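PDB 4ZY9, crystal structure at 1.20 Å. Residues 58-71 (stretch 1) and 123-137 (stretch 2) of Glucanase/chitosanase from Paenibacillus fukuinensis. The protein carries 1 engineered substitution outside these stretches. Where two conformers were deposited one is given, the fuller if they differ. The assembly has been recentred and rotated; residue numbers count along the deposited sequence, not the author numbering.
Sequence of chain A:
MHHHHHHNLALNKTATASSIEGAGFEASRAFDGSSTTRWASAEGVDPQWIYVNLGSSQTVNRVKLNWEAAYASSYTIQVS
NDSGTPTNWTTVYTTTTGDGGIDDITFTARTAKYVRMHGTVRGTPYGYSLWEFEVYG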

# COMPACT_ATOMS: atom_id res chain seq x y z
N GLN A 58 9.80 9.55 -8.48
CA GLN A 58 9.40 10.73 -7.75
C GLN A 58 10.03 10.70 -6.37
O GLN A 58 10.35 9.66 -5.88
N THR A 59 10.18 11.89 -5.74
CA THR A 59 10.59 11.97 -4.41
C THR A 59 9.43 11.55 -3.51
O THR A 59 8.35 12.13 -3.67
N VAL A 60 9.67 10.69 -2.61
CA VAL A 60 8.66 10.25 -1.67
C VAL A 60 9.22 10.21 -0.27
O VAL A 60 10.41 9.80 -0.01
N ASN A 61 8.42 10.68 0.73
CA ASN A 61 8.81 10.63 2.11
C ASN A 61 7.73 10.22 3.05
O ASN A 61 7.91 10.24 4.28
N ARG A 62 6.50 9.89 2.57
CA ARG A 62 5.39 9.65 3.48
C ARG A 62 4.35 8.73 2.82
O ARG A 62 4.09 8.90 1.61
N VAL A 63 3.79 7.84 3.60
CA VAL A 63 2.67 7.02 3.13
C VAL A 63 1.60 7.06 4.16
O VAL A 63 1.86 6.95 5.40
N LYS A 64 0.35 7.27 3.73
CA LYS A 64 -0.82 7.16 4.61
C LYS A 64 -1.70 6.00 4.18
O LYS A 64 -2.09 5.88 2.98
N LEU A 65 -2.03 5.14 5.10
CA LEU A 65 -2.92 3.98 4.91
C LEU A 65 -4.22 4.16 5.67
O LEU A 65 -4.16 4.48 6.92
N ASN A 66 -5.35 3.99 5.04
CA ASN A 66 -6.63 3.96 5.73
C ASN A 66 -7.18 2.56 5.63
O ASN A 66 -7.69 2.15 4.57
N TRP A 67 -6.95 1.78 6.66
CA TRP A 67 -7.37 0.39 6.71
C TRP A 67 -8.80 0.13 6.87
O TRP A 67 -9.47 0.85 7.66
N GLU A 68 -9.33 -0.89 6.22
CA GLU A 68 -10.57 -1.45 6.61
C GLU A 68 -10.34 -2.35 7.87
O GLU A 68 -9.24 -2.50 8.31
N ALA A 69 -11.43 -2.95 8.36
CA ALA A 69 -11.31 -3.78 9.56
C ALA A 69 -10.20 -4.79 9.38
O ALA A 69 -9.58 -5.22 10.35
N ALA A 70 -10.02 -5.33 8.18
CA ALA A 70 -9.05 -6.39 7.93
C ALA A 70 -7.66 -5.79 7.76
O ALA A 70 -7.14 -5.63 6.56
N TYR A 71 -7.07 -5.33 8.85
CA TYR A 71 -5.79 -4.66 8.80
C TYR A 71 -4.57 -5.61 8.96
O TYR A 71 -4.74 -6.76 9.41
N GLY A 123 -4.35 -8.78 11.37
CA GLY A 123 -5.02 -8.50 12.63
C GLY A 123 -6.32 -9.23 12.80
O GLY A 123 -6.93 -9.13 14.00
N THR A 124 -6.86 -9.82 11.77
CA THR A 124 -8.13 -10.54 11.76
C THR A 124 -7.90 -11.87 11.06
O THR A 124 -6.92 -12.10 10.44
N PRO A 125 -8.95 -12.75 11.06
CA PRO A 125 -8.83 -14.01 10.29
C PRO A 125 -9.19 -13.91 8.87
O PRO A 125 -9.36 -14.93 8.16
N TYR A 126 -9.32 -12.68 8.34
CA TYR A 126 -9.86 -12.49 6.98
C TYR A 126 -8.67 -12.26 6.05
O TYR A 126 -7.77 -13.10 6.02
N GLY A 127 -8.69 -11.16 5.24
CA GLY A 127 -7.57 -10.86 4.37
C GLY A 127 -6.86 -9.54 4.86
O GLY A 127 -6.79 -9.27 6.06
N TYR A 128 -6.45 -8.77 3.86
CA TYR A 128 -5.85 -7.47 4.00
C TYR A 128 -6.68 -6.50 3.18
O TYR A 128 -6.96 -6.84 2.00
N SER A 129 -7.08 -5.36 3.74
CA SER A 129 -7.93 -4.45 2.94
C SER A 129 -7.73 -2.99 3.32
O SER A 129 -7.62 -2.63 4.49
N LEU A 130 -7.58 -2.17 2.27
CA LEU A 130 -7.28 -0.75 2.34
C LEU A 130 -8.33 0.05 1.60
O LEU A 130 -8.48 -0.16 0.38
N TRP A 131 -8.99 1.01 2.28
CA TRP A 131 -9.76 2.01 1.63
C TRP A 131 -8.94 2.92 0.77
O TRP A 131 -9.35 3.31 -0.34
N GLU A 132 -7.83 3.38 1.35
CA GLU A 132 -7.05 4.39 0.76
C GLU A 132 -5.54 4.14 1.06
O GLU A 132 -5.18 3.74 2.16
N PHE A 133 -4.68 4.41 0.08
CA PHE A 133 -3.21 4.36 0.21
C PHE A 133 -2.69 5.58 -0.52
O PHE A 133 -2.91 5.66 -1.75
N GLU A 134 -2.14 6.50 0.24
CA GLU A 134 -1.65 7.79 -0.31
C GLU A 134 -0.15 7.82 -0.18
O GLU A 134 0.37 7.30 0.78
N VAL A 135 0.48 8.55 -1.06
CA VAL A 135 1.93 8.71 -1.10
C VAL A 135 2.28 10.17 -1.28
O VAL A 135 1.73 10.86 -2.13
N TYR A 136 3.18 10.68 -0.46
CA TYR A 136 3.58 12.07 -0.49
C TYR A 136 5.08 12.22 -0.55
O TYR A 136 5.82 11.31 -0.17
N GLY A 137 5.56 13.39 -0.98
CA GLY A 137 6.99 13.70 -1.01
C GLY A 137 7.29 15.09 -0.50
O GLY A 137 8.44 15.59 -0.67

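Antiparallel pairing of strand 58-67 with strand 132-136 sets the rule: side chains of paired residues leave the sheet on the same face, one apolar and buried, the other polar and partly exposed.

On the apolar face, V63 and V135 (both t) sit beside L65 (m, t) and F133 (t). L65 CD2 lies over the face of the F133 ring, 3.6 Å from F133 CG, while V63 CG1 reaches F133 CE1 at 3.6 Å. V60 CG1 extends the layer to V135 CG1 at 3.8 Å. Past the bulge between N66 and W67, the CA-to-CB bonds of W67 and L130 point away from the opposing stretch, yet both m rotamers bring the ends back: L130 CD2 covers a face of the indole, 3.4 Å from W67 CE3.

The other face mixes charge with aromatic surface. R62, extended (t, t, t), lays its guanidinium flat on Y136 (m), planes at 11°, with R62 CZ 4.0 Å from the ring centroid. Y136 OH donates to E134 OE1 at 2.6 Å, tying the ring to the next pair. There K64 (all t) and E134 (m, t) meet through water rather than a salt bridge: water 1 joins K64 NZ (2.8 Å) to E134 OE1 (2.7 Å), and water 2 links K64 NZ, E134 OE2 and, weakly, E132 OE1. N66 (t) bonds directly, its ND2 donating to E132 OE1 at 3.0 Å.

Toward the loops, W131 (m) points in; E68 CB packs over its face, and N66 OD1 lies at its edge, 3.5 Å from W131 CD1. E68 OE1 also accepts from A70 N at 2.9 Å, bracing its own turn. A70 CB approaches G127 O at 3.5 Å. Water 3 joins T124 OG1 (p rotamer) at 2.7 Å to the carbonyls of Y71 and G127. G123 CA covers the Y71 ring (p); a CB there would clash with Y71 CE2.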

# COMPACT_ATOMS: atom_id res chain seq x y z
CB GLN A 58 7.90 10.77 -7.66
CG GLN A 58 7.29 11.07 -9.00
CD GLN A 58 6.13 11.94 -8.77
OE1 GLN A 58 5.03 11.45 -8.67
NE2 GLN A 58 6.36 13.22 -8.53
CB THR A 59 11.03 13.43 -4.14
OG1 THR A 59 12.18 13.67 -4.93
CG2 THR A 59 11.45 13.51 -2.72
CB VAL A 60 8.05 8.91 -2.02
CG1 VAL A 60 7.62 8.75 -3.42
CG2 VAL A 60 9.05 7.90 -1.82
CB ASN A 61 9.44 11.93 2.51
CG ASN A 61 8.43 13.05 2.58
OD1 ASN A 61 7.28 12.94 2.30
ND2 ASN A 61 8.93 14.24 2.99
CB ARG A 62 4.79 10.96 3.95
CG ARG A 62 3.49 10.87 4.60
CD ARG A 62 2.81 12.23 4.94
NE ARG A 62 1.48 12.11 5.49
CZ ARG A 62 0.47 12.90 5.12
NH1 ARG A 62 0.61 13.94 4.35
NH2 ARG A 62 -0.75 12.65 5.65
CB VAL A 63 3.09 5.53 2.97
CG1 VAL A 63 1.93 4.59 2.76
CG2 VAL A 63 3.99 5.38 1.78
CB LYS A 64 -1.59 8.47 4.64
CG LYS A 64 -2.71 8.43 5.64
CD LYS A 64 -3.53 9.80 5.59
CE LYS A 64 -4.94 9.72 6.14
NZ LYS A 64 -6.00 10.72 5.84
CB LEU A 65 -2.28 2.74 5.33
CG LEU A 65 -0.90 2.42 4.70
CD1 LEU A 65 -0.30 1.17 5.29
CD2 LEU A 65 -1.01 2.23 3.19
CB ASN A 66 -7.56 4.96 5.11
CG ASN A 66 -8.97 4.93 5.75
OD1 ASN A 66 -9.20 4.28 6.70
ND2 ASN A 66 -9.84 5.81 5.22
CB TRP A 67 -6.63 -0.29 7.85
CG TRP A 67 -5.13 -0.42 7.74
CD1 TRP A 67 -4.21 0.29 8.34
CD2 TRP A 67 -4.42 -1.43 7.00
NE1 TRP A 67 -2.97 -0.13 8.02
CE2 TRP A 67 -3.09 -1.17 7.14
CE3 TRP A 67 -4.77 -2.48 6.10
CZ2 TRP A 67 -2.09 -2.01 6.57
CZ3 TRP A 67 -3.82 -3.27 5.59
CH2 TRP A 67 -2.50 -3.02 5.76
CB GLU A 68 -11.18 -2.15 5.38
CG GLU A 68 -12.65 -2.70 5.50
CD GLU A 68 -12.73 -4.15 5.85
OE1 GLU A 68 -11.76 -4.91 5.86
OE2 GLU A 68 -13.89 -4.55 6.19
CB ALA A 69 -12.63 -4.48 9.85
CB ALA A 70 -9.52 -7.21 6.75
CB TYR A 71 -5.75 -3.54 9.86
CG TYR A 71 -5.73 -4.06 11.32
CD1 TYR A 71 -6.91 -4.29 11.97
CD2 TYR A 71 -4.57 -4.35 11.98
CE1 TYR A 71 -6.93 -4.78 13.27
CE2 TYR A 71 -4.59 -4.85 13.26
CZ TYR A 71 -5.77 -5.03 13.89
OH TYR A 71 -5.76 -5.48 15.22
CB THR A 124 -9.23 -9.76 11.02
OG1 THR A 124 -9.02 -9.88 9.60
CG2 THR A 124 -9.31 -8.29 11.49
CB PRO A 125 -9.76 -14.98 11.00
CG PRO A 125 -10.64 -14.13 11.81
CD PRO A 125 -10.14 -12.75 11.90
CB TYR A 126 -10.95 -11.42 6.92
CG TYR A 126 -12.05 -11.73 7.91
CD1 TYR A 126 -12.73 -12.89 7.82
CD2 TYR A 126 -12.24 -10.98 9.05
CE1 TYR A 126 -13.70 -13.25 8.80
CE2 TYR A 126 -13.19 -11.31 10.05
CZ TYR A 126 -13.92 -12.44 9.92
OH TYR A 126 -14.87 -12.86 10.81
CB TYR A 128 -4.40 -7.43 3.54
CG TYR A 128 -3.44 -8.33 4.22
CD1 TYR A 128 -3.40 -9.71 4.01
CD2 TYR A 128 -2.49 -7.78 5.08
CE1 TYR A 128 -2.46 -10.51 4.65
CE2 TYR A 128 -1.60 -8.60 5.67
CZ TYR A 128 -1.57 -9.95 5.48
OH TYR A 128 -0.60 -10.72 6.17
CB SER A 129 -9.39 -4.83 3.18
OG SER A 129 -10.25 -4.04 2.44
CB LEU A 130 -5.94 -0.43 1.76
CG LEU A 130 -4.73 -0.85 2.58
CD1 LEU A 130 -3.48 -0.96 1.77
CD2 LEU A 130 -4.53 0.06 3.80
CB TRP A 131 -10.58 2.87 2.69
CG TRP A 131 -11.46 2.14 3.61
CD1 TRP A 131 -11.23 2.01 4.93
CD2 TRP A 131 -12.76 1.54 3.32
NE1 TRP A 131 -12.29 1.32 5.49
CE2 TRP A 131 -13.20 0.97 4.51
CE3 TRP A 131 -13.53 1.36 2.16
CZ2 TRP A 131 -14.46 0.34 4.59
CZ3 TRP A 131 -14.72 0.69 2.29
CH2 TRP A 131 -15.11 0.14 3.48
CB GLU A 132 -7.39 5.81 1.19
CG GLU A 132 -8.84 6.15 0.94
CD GLU A 132 -9.30 7.49 1.58
OE1 GLU A 132 -9.45 7.50 2.80
OE2 GLU A 132 -9.45 8.44 0.86
CB PHE A 133 -2.78 3.02 -0.45
CG PHE A 133 -1.36 2.63 -0.39
CD1 PHE A 133 -0.27 3.54 -0.32
CD2 PHE A 133 -0.99 1.28 -0.59
CE1 PHE A 133 1.06 3.11 -0.41
CE2 PHE A 133 0.33 0.90 -0.72
CZ PHE A 133 1.36 1.80 -0.60
CB GLU A 134 -2.29 8.92 0.44
CG GLU A 134 -3.84 8.89 0.44
CD GLU A 134 -4.56 9.81 1.38
OE1 GLU A 134 -3.91 10.54 2.10
OE2 GLU A 134 -5.84 9.72 1.46
CB VAL A 135 2.53 7.86 -2.29
CG1 VAL A 135 4.05 8.05 -2.32
CG2 VAL A 135 2.25 6.44 -2.14
CB TYR A 136 3.06 12.89 0.75
CG TYR A 136 1.57 12.73 0.96
CD1 TYR A 136 0.94 11.68 1.63
CD2 TYR A 136 0.71 13.74 0.44
CE1 TYR A 136 -0.44 11.65 1.72
CE2 TYR A 136 -0.65 13.67 0.59
CZ TYR A 136 -1.14 12.63 1.18
OH TYR A 136 -2.57 12.64 1.22
O HOH W 1 -5.15 12.37 3.71
O HOH W 2 -7.22 8.97 3.52
O HOH W 3 -6.75 -8.68 8.72